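Local coordinates for protein heme oxygenase (Chlamydomonas reinhardtii, PDB 4RAJ) that probably catalyses the oxidative opening of heme to biliverdin with release of iron and carbon monoxide, as heme oxygenases do, at residues Ser48-Tyr53 and Gln104-Ala109; Val63-Glu68 and Tyr94-Phe99; Phe99-Gln104 and Gly173-Asp178. One frame throughout, in Å; residues are numbered along the deposited sequence.

In the fold
All three contacts gather on helix 96-107 of this all-helical heme oxygenase fold. Helix 50-76 meets the C-terminal end of helix 96-107 in interaction 1 and the N-terminal end in interaction 2, the two centres about 18 Å apart; interaction 3 joins the stretch between to the loop 173-178. Along the chain, both segments of interaction 2 fall between those of interaction 1, and interaction 3 follows on from it, whereas interactions 1 and 3 cross. The centre of interaction 3 lies about 11 Å from that of interaction 1 and about 10 Å from that of interaction 2. Tyr106 from interaction 1 and Arg95 from interaction 2 both hydrogen-bond to the 173-178 loop, so one helix ties it to helix 50-76.

Interaction 1: residues Ser48-Tyr53 and Gln104-Ala109; sequences SDKDLY and QHYLGA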
loop_
_atom_site.group_PDB
_atom_site.type_symbol
_atom_site.label_atom_id
_atom_site.label_comp_id
_atom_site.label_asym_id
_atom_site.label_seq_id
_atom_site.Cartn_x
_atom_site.Cartn_y
_atom_site.Cartn_z
ATOM N N SER A 48 14.407 -16.192 1.078
ATOM C CA SER A 48 15.106 -17.379 1.561
ATOM C C SER A 48 14.140 -18.343 2.243
ATOM O O SER A 48 14.461 -19.530 2.425
ATOM C CB SER A 48 16.240 -16.994 2.524
ATOM O OG SER A 48 15.709 -16.529 3.761
ATOM N N ASP A 49 12.947 -17.849 2.580
ATOM C CA ASP A 49 11.963 -18.634 3.338
ATOM C C ASP A 49 10.547 -18.102 3.096
ATOM O O ASP A 49 10.248 -16.973 3.485
ATOM C CB ASP A 49 12.303 -18.574 4.834
ATOM C CG ASP A 49 11.434 -19.491 5.688
ATOM O OD1 ASP A 49 10.292 -19.826 5.297
ATOM O OD2 ASP A 49 11.914 -19.883 6.775
ATOM N N LYS A 50 9.666 -18.913 2.506
ATOM C CA LYS A 50 8.341 -18.402 2.151
ATOM C C LYS A 50 7.583 -17.974 3.398
ATOM O O LYS A 50 6.748 -17.075 3.337
ATOM C CB LYS A 50 7.518 -19.435 1.375
ATOM C CG LYS A 50 7.665 -20.859 1.828
ATOM C CD LYS A 50 6.859 -21.778 0.915
ATOM C CE LYS A 50 7.132 -21.496 -0.560
ATOM N NZ LYS A 50 6.363 -22.399 -1.467
ATOM N N ASP A 51 7.876 -18.600 4.536
ATOM C CA ASP A 51 7.207 -18.203 5.778
ATOM C C ASP A 51 7.628 -16.792 6.213
ATOM O O ASP A 51 6.815 -16.012 6.708
ATOM C CB ASP A 51 7.499 -19.200 6.905
ATOM C CG ASP A 51 6.949 -20.596 6.627
ATOM O OD1 ASP A 51 5.956 -20.739 5.875
ATOM O OD2 ASP A 51 7.512 -21.563 7.186
ATOM N N LEU A 52 8.907 -16.475 6.035
ATOM C CA LEU A 52 9.415 -15.150 6.341
ATOM C C LEU A 52 8.776 -14.125 5.413
ATOM O O LEU A 52 8.295 -13.087 5.851
ATOM C CB LEU A 52 10.933 -15.119 6.187
ATOM C CG LEU A 52 11.747 -14.314 7.178
ATOM C CD1 LEU A 52 11.226 -14.568 8.585
ATOM C CD2 LEU A 52 13.205 -14.753 7.045
ATOM N N TYR A 53 8.775 -14.454 4.125
ATOM C CA TYR A 53 8.165 -13.626 3.106
ATOM C C TYR A 53 6.709 -13.290 3.457
ATOM O O TYR A 53 6.288 -12.130 3.435
ATOM C CB TYR A 53 8.248 -14.345 1.752
ATOM C CG TYR A 53 7.477 -13.673 0.649
ATOM C CD1 TYR A 53 7.975 -12.537 0.018
ATOM C CD2 TYR A 53 6.248 -14.170 0.235
ATOM C CE1 TYR A 53 7.261 -11.917 -1.005
ATOM C CE2 TYR A 53 5.535 -13.563 -0.779
ATOM C CZ TYR A 53 6.044 -12.446 -1.397
ATOM O OH TYR A 53 5.329 -11.844 -2.399
ATOM N N GLN A 104 -2.792 -16.484 3.830
ATOM C CA GLN A 104 -3.391 -17.783 4.138
ATOM C C GLN A 104 -2.733 -18.878 3.306
ATOM O O GLN A 104 -2.469 -19.979 3.811
ATOM C CB GLN A 104 -4.904 -17.757 3.914
ATOM C CG GLN A 104 -5.625 -16.878 4.933
ATOM C CD GLN A 104 -7.151 -17.005 4.857
ATOM O OE1 GLN A 104 -7.852 -16.067 4.457
ATOM N NE2 GLN A 104 -7.659 -18.159 5.248
ATOM N N HIS A 105 -2.430 -18.574 2.048
ATOM C CA HIS A 105 -1.774 -19.565 1.191
ATOM C C HIS A 105 -0.436 -20.048 1.756
ATOM O O HIS A 105 -0.177 -21.259 1.863
ATOM C CB HIS A 105 -1.537 -19.024 -0.222
ATOM C CG HIS A 105 -0.789 -19.996 -1.089
ATOM N ND1 HIS A 105 0.528 -19.822 -1.448
ATOM C CD2 HIS A 105 -1.162 -21.196 -1.591
ATOM C CE1 HIS A 105 0.927 -20.860 -2.166
ATOM N NE2 HIS A 105 -0.083 -21.699 -2.278
ATOM N N TYR A 106 0.425 -19.106 2.125
ATOM C CA TYR A 106 1.764 -19.485 2.562
ATOM C C TYR A 106 1.792 -20.078 3.958
ATOM O O TYR A 106 2.539 -21.022 4.215
ATOM C CB TYR A 106 2.690 -18.273 2.497
ATOM C CG TYR A 106 3.039 -17.848 1.097
ATOM C CD1 TYR A 106 3.889 -18.624 0.316
ATOM C CD2 TYR A 106 2.524 -16.675 0.544
ATOM C CE1 TYR A 106 4.222 -18.247 -0.967
ATOM C CE2 TYR A 106 2.854 -16.294 -0.753
ATOM C CZ TYR A 106 3.709 -17.094 -1.500
ATOM O OH TYR A 106 4.059 -16.750 -2.788
ATOM N N LEU A 107 0.969 -19.541 4.857
ATOM C CA LEU A 107 1.120 -19.831 6.283
ATOM C C LEU A 107 0.111 -20.854 6.808
ATOM O O LEU A 107 0.317 -21.464 7.867
ATOM C CB LEU A 107 1.016 -18.536 7.091
ATOM C CG LEU A 107 2.081 -17.470 6.820
ATOM C CD1 LEU A 107 1.957 -16.338 7.816
ATOM C CD2 LEU A 107 3.494 -18.078 6.880
ATOM N N GLY A 108 -0.982 -21.042 6.078
ATOM C CA GLY A 108 -1.928 -22.090 6.420
ATOM C C GLY A 108 -2.792 -21.769 7.625
ATOM O O GLY A 108 -3.051 -20.612 7.925
ATOM N N ALA A 109 -3.227 -22.810 8.325
ATOM C CA ALA A 109 -4.294 -22.676 9.317
ATOM C C ALA A 109 -4.008 -21.650 10.418
ATOM O O ALA A 109 -4.901 -20.903 10.828
ATOM C CB ALA A 109 -4.587 -24.036 9.943
HETATM O O HOH W 1 4.929 -22.463 3.714
#
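Tyr53 swings its CG anti to its backbone N (chi1 172°), while Tyr106 turns CG anti to its carbonyl carbon (chi1 -71°), which sends both side chains between the start of helix 50-76 and the end of helix 96-107, where the rings meet. The result is an offset edge-to-face pair with planes 80° apart: the CD2-CE2 edge of Tyr53 comes over one face of Tyr106, nearer its rim than its middle. CE2 of Tyr53 lies 3.8 Å from CE2 of Tyr106, and the centroids are 5.6 Å apart. Over the centre of the opposite face of Tyr106 sits ND1 of its neighbour His105, so the ring is sandwiched. The phenol of Tyr106 hydrogen-bonds through OH to the carbonyl of Gly173.

Beside the aromatic pair, CB of Lys50 approaches CD1 of Tyr106 obliquely, at 3.9 Å. Asp51 works on the polar flank. Its OD1 stands 3.8 Å from CD2 of Leu107, and a water donates to both Asp51 OD1 (2.9 Å) and Tyr106 O (2.8 Å). That bridge gives the carbonyl near the helix end a partner, and it is the polar link across a contact with no direct hydrogen bond. The opposing helix start is capped: Asp49, in the N-cap position, accepts from Asp51 N at 2.8 Å through OD1. At the C-terminal end of helix 96-107, Gly108 is the first residue to leave helical geometry, with positive phi.

Tyr53 also packs its ring edge-to-face with Phe166 and touches Val158 and Ala162 of helix 155-165. Tyr106 leans on Leu168 and, together with Leu107, on Ala54, the residue after Tyr53 in helix 50-76, while Leu107 reaches Gln114 of the short helix 111-114.

Interaction 2: residues Val63-Glu68 and Tyr94-Phe99; sequences VFVALE and YRAPGF
Phe64 and Ala96 bring the backbones closest, their CA atoms 5.2 Å apart where helix 50-76 passes the start of helix 96-107. Glu68 carries the contact: its carboxylate takes two successive backbone N-H groups, Arg95 N to OE2 at 2.7 Å and nearly straight (174°), and Ala96 N to OE1 at 3.1 Å. Both oxygens are approached on the syn side, moderately out of the carboxylate plane. A side-chain acceptor from another helix thus receives the N-H groups at the N-terminal end of helix 96-107.

Glu68 and Tyr94 run antiparallel, with CG of Glu68 3.5 Å above the centre of the Tyr94 ring, a CH-pi contact, and the carboxylate stacked 12° from the ring plane. Next to it, CB of Arg95 lies over one face of Phe64, 3.9 Å from the ring centroid. Phe64 CD2 also meets Phe99 CE1 at 3.5 Å; the two ring planes are 23° apart, but displaced so that little of one ring covers the other. CB of Ala96 fills in against CG2 of Val65.

Glu68 OE2 has a second partner, His148 of helix 140-151, whose ring stands edge-to-face with Phe64; Met151 of that helix touches both Phe64 and Phe99.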
loop_
_atom_site.group_PDB
_atom_site.type_symbol
_atom_site.label_atom_id
_atom_site.label_comp_id
_atom_site.label_asym_id
_atom_site.label_seq_id
_atom_site.Cartn_x
_atom_site.Cartn_y
_atom_site.Cartn_z
ATOM N N VAL A 63 -1.661 -2.870 6.869
ATOM C CA VAL A 63 -1.653 -1.503 6.334
ATOM C C VAL A 63 -2.826 -1.320 5.375
ATOM O O VAL A 63 -3.627 -0.376 5.495
ATOM C CB VAL A 63 -0.340 -1.162 5.602
ATOM C CG1 VAL A 63 -0.482 0.179 4.842
ATOM C CG2 VAL A 63 0.838 -1.116 6.600
ATOM N N PHE A 64 -2.964 -2.235 4.427
ATOM C CA PHE A 64 -4.064 -2.082 3.483
ATOM C C PHE A 64 -5.444 -2.313 4.109
ATOM O O PHE A 64 -6.402 -1.672 3.695
ATOM C CB PHE A 64 -3.854 -2.994 2.262
ATOM C CG PHE A 64 -2.836 -2.441 1.309
ATOM C CD1 PHE A 64 -3.168 -1.404 0.452
ATOM C CD2 PHE A 64 -1.534 -2.902 1.315
ATOM C CE1 PHE A 64 -2.214 -0.858 -0.409
ATOM C CE2 PHE A 64 -0.572 -2.359 0.458
ATOM C CZ PHE A 64 -0.918 -1.340 -0.400
ATOM N N VAL A 65 -5.565 -3.202 5.092
ATOM C CA VAL A 65 -6.848 -3.319 5.799
ATOM C C VAL A 65 -7.239 -1.954 6.382
ATOM O O VAL A 65 -8.380 -1.505 6.238
ATOM C CB VAL A 65 -6.794 -4.368 6.933
ATOM C CG1 VAL A 65 -7.932 -4.155 7.917
ATOM C CG2 VAL A 65 -6.840 -5.783 6.353
ATOM N N ALA A 66 -6.266 -1.283 7.001
ATOM C CA ALA A 66 -6.520 -0.021 7.695
ATOM C C ALA A 66 -6.914 1.088 6.716
ATOM O O ALA A 66 -7.903 1.789 6.930
ATOM C CB ALA A 66 -5.291 0.403 8.500
ATOM N N LEU A 67 -6.112 1.258 5.666
ATOM C CA LEU A 67 -6.367 2.266 4.640
ATOM C C LEU A 67 -7.722 2.046 3.959
ATOM O O LEU A 67 -8.519 2.982 3.765
ATOM C CB LEU A 67 -5.235 2.245 3.606
ATOM C CG LEU A 67 -5.263 3.179 2.399
ATOM C CD1 LEU A 67 -5.611 4.605 2.807
ATOM C CD2 LEU A 67 -3.905 3.142 1.726
ATOM N N GLU A 68 -8.007 0.802 3.603
ATOM C CA GLU A 68 -9.222 0.533 2.859
ATOM C C GLU A 68 -10.466 0.617 3.756
ATOM O O GLU A 68 -11.536 1.007 3.295
ATOM C CB GLU A 68 -9.095 -0.829 2.149
ATOM C CG GLU A 68 -8.181 -0.692 0.918
ATOM C CD GLU A 68 -7.612 -1.999 0.383
ATOM O OE1 GLU A 68 -8.187 -3.070 0.662
ATOM O OE2 GLU A 68 -6.588 -1.935 -0.334
ATOM N N TYR A 94 -8.085 -2.019 -4.706
ATOM C CA TYR A 94 -7.956 -2.513 -3.336
ATOM C C TYR A 94 -7.110 -3.792 -3.272
ATOM O O TYR A 94 -7.225 -4.662 -4.145
ATOM C CB TYR A 94 -9.332 -2.779 -2.720
ATOM C CG TYR A 94 -10.034 -1.563 -2.136
ATOM C CD1 TYR A 94 -9.700 -0.267 -2.527
ATOM C CD2 TYR A 94 -11.028 -1.720 -1.173
ATOM C CE1 TYR A 94 -10.357 0.843 -1.978
ATOM C CE2 TYR A 94 -11.686 -0.624 -0.623
ATOM C CZ TYR A 94 -11.355 0.653 -1.033
ATOM O OH TYR A 94 -12.022 1.739 -0.475
ATOM N N ARG A 95 -6.308 -3.901 -2.213
ATOM C CA ARG A 95 -5.294 -4.936 -2.057
ATOM C C ARG A 95 -5.499 -5.861 -0.855
ATOM O O ARG A 95 -4.910 -6.935 -0.825
ATOM C CB ARG A 95 -3.889 -4.303 -1.907
ATOM C CG ARG A 95 -3.369 -3.517 -3.105
ATOM C CD ARG A 95 -3.107 -4.466 -4.299
ATOM N NE ARG A 95 -4.297 -4.619 -5.135
ATOM C CZ ARG A 95 -4.466 -5.587 -6.041
ATOM N NH1 ARG A 95 -3.518 -6.498 -6.223
ATOM N NH2 ARG A 95 -5.591 -5.651 -6.759
ATOM N N ALA A 96 -6.259 -5.448 0.157
ATOM C CA ALA A 96 -6.288 -6.256 1.402
ATOM C C ALA A 96 -6.777 -7.709 1.158
ATOM O O ALA A 96 -6.213 -8.654 1.722
ATOM C CB ALA A 96 -7.139 -5.579 2.481
ATOM N N PRO A 97 -7.803 -7.896 0.306
ATOM C CA PRO A 97 -8.173 -9.299 0.084
ATOM C C PRO A 97 -7.080 -10.119 -0.602
ATOM O O PRO A 97 -6.896 -11.280 -0.235
ATOM C CB PRO A 97 -9.411 -9.199 -0.810
ATOM C CG PRO A 97 -10.000 -7.874 -0.473
ATOM C CD PRO A 97 -8.802 -6.981 -0.285
ATOM N N GLY A 98 -6.370 -9.527 -1.563
ATOM C CA GLY A 98 -5.225 -10.181 -2.184
ATOM C C GLY A 98 -4.109 -10.527 -1.194
ATOM O O GLY A 98 -3.545 -11.634 -1.216
ATOM N N PHE A 99 -3.781 -9.588 -0.312
ATOM C CA PHE A 99 -2.793 -9.874 0.737
ATOM C C PHE A 99 -3.262 -11.004 1.641
ATOM O O PHE A 99 -2.502 -11.889 2.000
ATOM C CB PHE A 99 -2.517 -8.634 1.599
ATOM C CG PHE A 99 -1.465 -7.715 1.028
ATOM C CD1 PHE A 99 -1.825 -6.722 0.126
ATOM C CD2 PHE A 99 -0.126 -7.834 1.408
ATOM C CE1 PHE A 99 -0.879 -5.874 -0.394
ATOM C CE2 PHE A 99 0.825 -6.997 0.893
ATOM C CZ PHE A 99 0.450 -6.008 -0.013
#

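Interaction 3: residues Phe99-Gln104 and Gly173-Asp178; sequences FKQDVQ and GTAAFD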
loop_
_atom_site.group_PDB
_atom_site.type_symbol
_atom_site.label_atom_id
_atom_site.label_comp_id
_atom_site.label_asym_id
_atom_site.label_seq_id
_atom_site.Cartn_x
_atom_site.Cartn_y
_atom_site.Cartn_z
ATOM N N PHE A 99 -3.781 -9.588 -0.312
ATOM C CA PHE A 99 -2.793 -9.874 0.737
ATOM C C PHE A 99 -3.262 -11.004 1.641
ATOM O O PHE A 99 -2.502 -11.889 2.000
ATOM C CB PHE A 99 -2.517 -8.634 1.599
ATOM C CG PHE A 99 -1.465 -7.715 1.028
ATOM C CD1 PHE A 99 -1.825 -6.722 0.126
ATOM C CD2 PHE A 99 -0.126 -7.834 1.408
ATOM C CE1 PHE A 99 -0.879 -5.874 -0.394
ATOM C CE2 PHE A 99 0.825 -6.997 0.893
ATOM C CZ PHE A 99 0.450 -6.008 -0.013
ATOM N N LYS A 100 -4.525 -10.971 2.027
ATOM C CA LYS A 100 -5.025 -12.002 2.926
ATOM C C LYS A 100 -4.961 -13.369 2.250
ATOM O O LYS A 100 -4.588 -14.349 2.878
ATOM C CB LYS A 100 -6.456 -11.700 3.374
ATOM C CG LYS A 100 -6.852 -12.479 4.626
ATOM C CD LYS A 100 -8.350 -12.410 4.898
ATOM C CE LYS A 100 -8.644 -12.871 6.319
ATOM N NZ LYS A 100 -10.106 -13.050 6.538
ATOM N N GLN A 101 -5.311 -13.436 0.968
ATOM C CA GLN A 101 -5.209 -14.693 0.228
ATOM C C GLN A 101 -3.790 -15.256 0.247
ATOM O O GLN A 101 -3.583 -16.454 0.475
ATOM C CB GLN A 101 -5.674 -14.500 -1.222
ATOM C CG GLN A 101 -7.176 -14.445 -1.358
ATOM C CD GLN A 101 -7.614 -13.918 -2.714
ATOM O OE1 GLN A 101 -7.058 -14.297 -3.747
ATOM N NE2 GLN A 101 -8.616 -13.043 -2.716
ATOM N N ASP A 102 -2.812 -14.395 -0.003
ATOM C CA ASP A 102 -1.415 -14.828 -0.005
ATOM C C ASP A 102 -0.969 -15.296 1.378
ATOM O O ASP A 102 -0.334 -16.345 1.518
ATOM C CB ASP A 102 -0.505 -13.700 -0.487
ATOM C CG ASP A 102 -0.576 -13.503 -1.982
ATOM O OD1 ASP A 102 -1.163 -14.375 -2.683
ATOM O OD2 ASP A 102 -0.029 -12.477 -2.454
ATOM N N VAL A 103 -1.299 -14.522 2.402
ATOM C CA VAL A 103 -0.917 -14.898 3.758
ATOM C C VAL A 103 -1.516 -16.261 4.148
ATOM O O VAL A 103 -0.825 -17.101 4.730
ATOM C CB VAL A 103 -1.339 -13.808 4.769
ATOM C CG1 VAL A 103 -1.222 -14.307 6.207
ATOM C CG2 VAL A 103 -0.481 -12.541 4.560
ATOM N N GLN A 104 -2.792 -16.484 3.830
ATOM C CA GLN A 104 -3.391 -17.783 4.138
ATOM C C GLN A 104 -2.733 -18.878 3.306
ATOM O O GLN A 104 -2.469 -19.979 3.811
ATOM C CB GLN A 104 -4.904 -17.757 3.914
ATOM C CG GLN A 104 -5.625 -16.878 4.933
ATOM C CD GLN A 104 -7.151 -17.005 4.857
ATOM O OE1 GLN A 104 -7.852 -16.067 4.457
ATOM N NE2 GLN A 104 -7.659 -18.159 5.248
ATOM N N GLY A 173 -0.448 -17.461 -4.990
ATOM C CA GLY A 173 0.766 -17.006 -4.322
ATOM C C GLY A 173 1.192 -15.572 -4.544
ATOM O O GLY A 173 2.078 -15.080 -3.839
ATOM N N THR A 174 0.588 -14.893 -5.520
ATOM C CA THR A 174 0.893 -13.473 -5.713
ATOM C C THR A 174 -0.362 -12.632 -5.821
ATOM O O THR A 174 -0.387 -11.641 -6.559
ATOM C CB THR A 174 1.773 -13.233 -6.972
ATOM O OG1 THR A 174 1.052 -13.587 -8.164
ATOM C CG2 THR A 174 3.079 -14.048 -6.895
ATOM N N ALA A 175 -1.409 -13.018 -5.090
ATOM C CA ALA A 175 -2.688 -12.310 -5.181
ATOM C C ALA A 175 -2.577 -10.857 -4.706
ATOM O O ALA A 175 -3.328 -9.993 -5.162
ATOM C CB ALA A 175 -3.772 -13.052 -4.392
ATOM N N ALA A 176 -1.630 -10.592 -3.811
ATOM C CA ALA A 176 -1.366 -9.226 -3.347
ATOM C C ALA A 176 -1.000 -8.304 -4.506
ATOM O O ALA A 176 -1.257 -7.098 -4.457
ATOM C CB ALA A 176 -0.243 -9.222 -2.305
ATOM N N PHE A 177 -0.389 -8.886 -5.538
ATOM C CA PHE A 177 0.127 -8.144 -6.687
ATOM C C PHE A 177 -0.640 -8.417 -7.995
ATOM O O PHE A 177 -0.224 -7.964 -9.065
ATOM C CB PHE A 177 1.605 -8.489 -6.883
ATOM C CG PHE A 177 2.425 -8.324 -5.631
ATOM C CD1 PHE A 177 2.756 -7.063 -5.172
ATOM C CD2 PHE A 177 2.853 -9.432 -4.910
ATOM C CE1 PHE A 177 3.501 -6.913 -4.013
ATOM C CE2 PHE A 177 3.603 -9.287 -3.755
ATOM C CZ PHE A 177 3.926 -8.031 -3.304
ATOM N N ASP A 178 -1.746 -9.146 -7.911
ATOM C CA ASP A 178 -2.496 -9.505 -9.116
ATOM C C ASP A 178 -3.615 -8.505 -9.437
ATOM O O ASP A 178 -4.254 -7.951 -8.536
ATOM C CB ASP A 178 -3.109 -10.902 -8.988
ATOM C CG ASP A 178 -2.066 -12.016 -8.987
ATOM O OD1 ASP A 178 -0.895 -11.802 -9.391
ATOM O OD2 ASP A 178 -2.430 -13.123 -8.563
HETATM O O HOH W 2 2.748 -12.761 -2.745
HETATM O O HOH W 3 -2.509 -16.711 -3.206
#
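One face of the Phe99 ring is met by CB of Ala176, a CH-pi contact 3.7 Å from the centroid and almost on the ring normal, and the backbone C of Arg95 lies in plane at its edge. The same methyl also lies toward the rim of a face of its neighbour Phe177. The setting is the all-helical heme oxygenase fold, where the loop between helices 155-165 and 184-200 folds against the side of helix 96-107.

Asp102 grips that loop. Its CG is anti to the carbonyl carbon (chi1 -76°), which directs it at the loop; the two carboxylate oxygens take two consecutive N-H groups. Ala175 N gives to the syn lone pair of OD1 at 2.8 Å, whereas Ala176 N reaches OD2 from well above the carboxylate plane, also at 2.8 Å, along a straighter N-H direction (167°). Gln101 adds OE1 against CB of Ala175 at 3.6 Å.

Within the loop, Thr174 OG1 donates to Asp178 OD1, which also forms a salt bridge with Lys159. Two waters complete the buried carboxylate: one donates to Asp102 OD2 and to Gly173 O, and the other gives to Asp102 OD1 at 2.7 Å while accepting from Gly173 N at 2.8 Å.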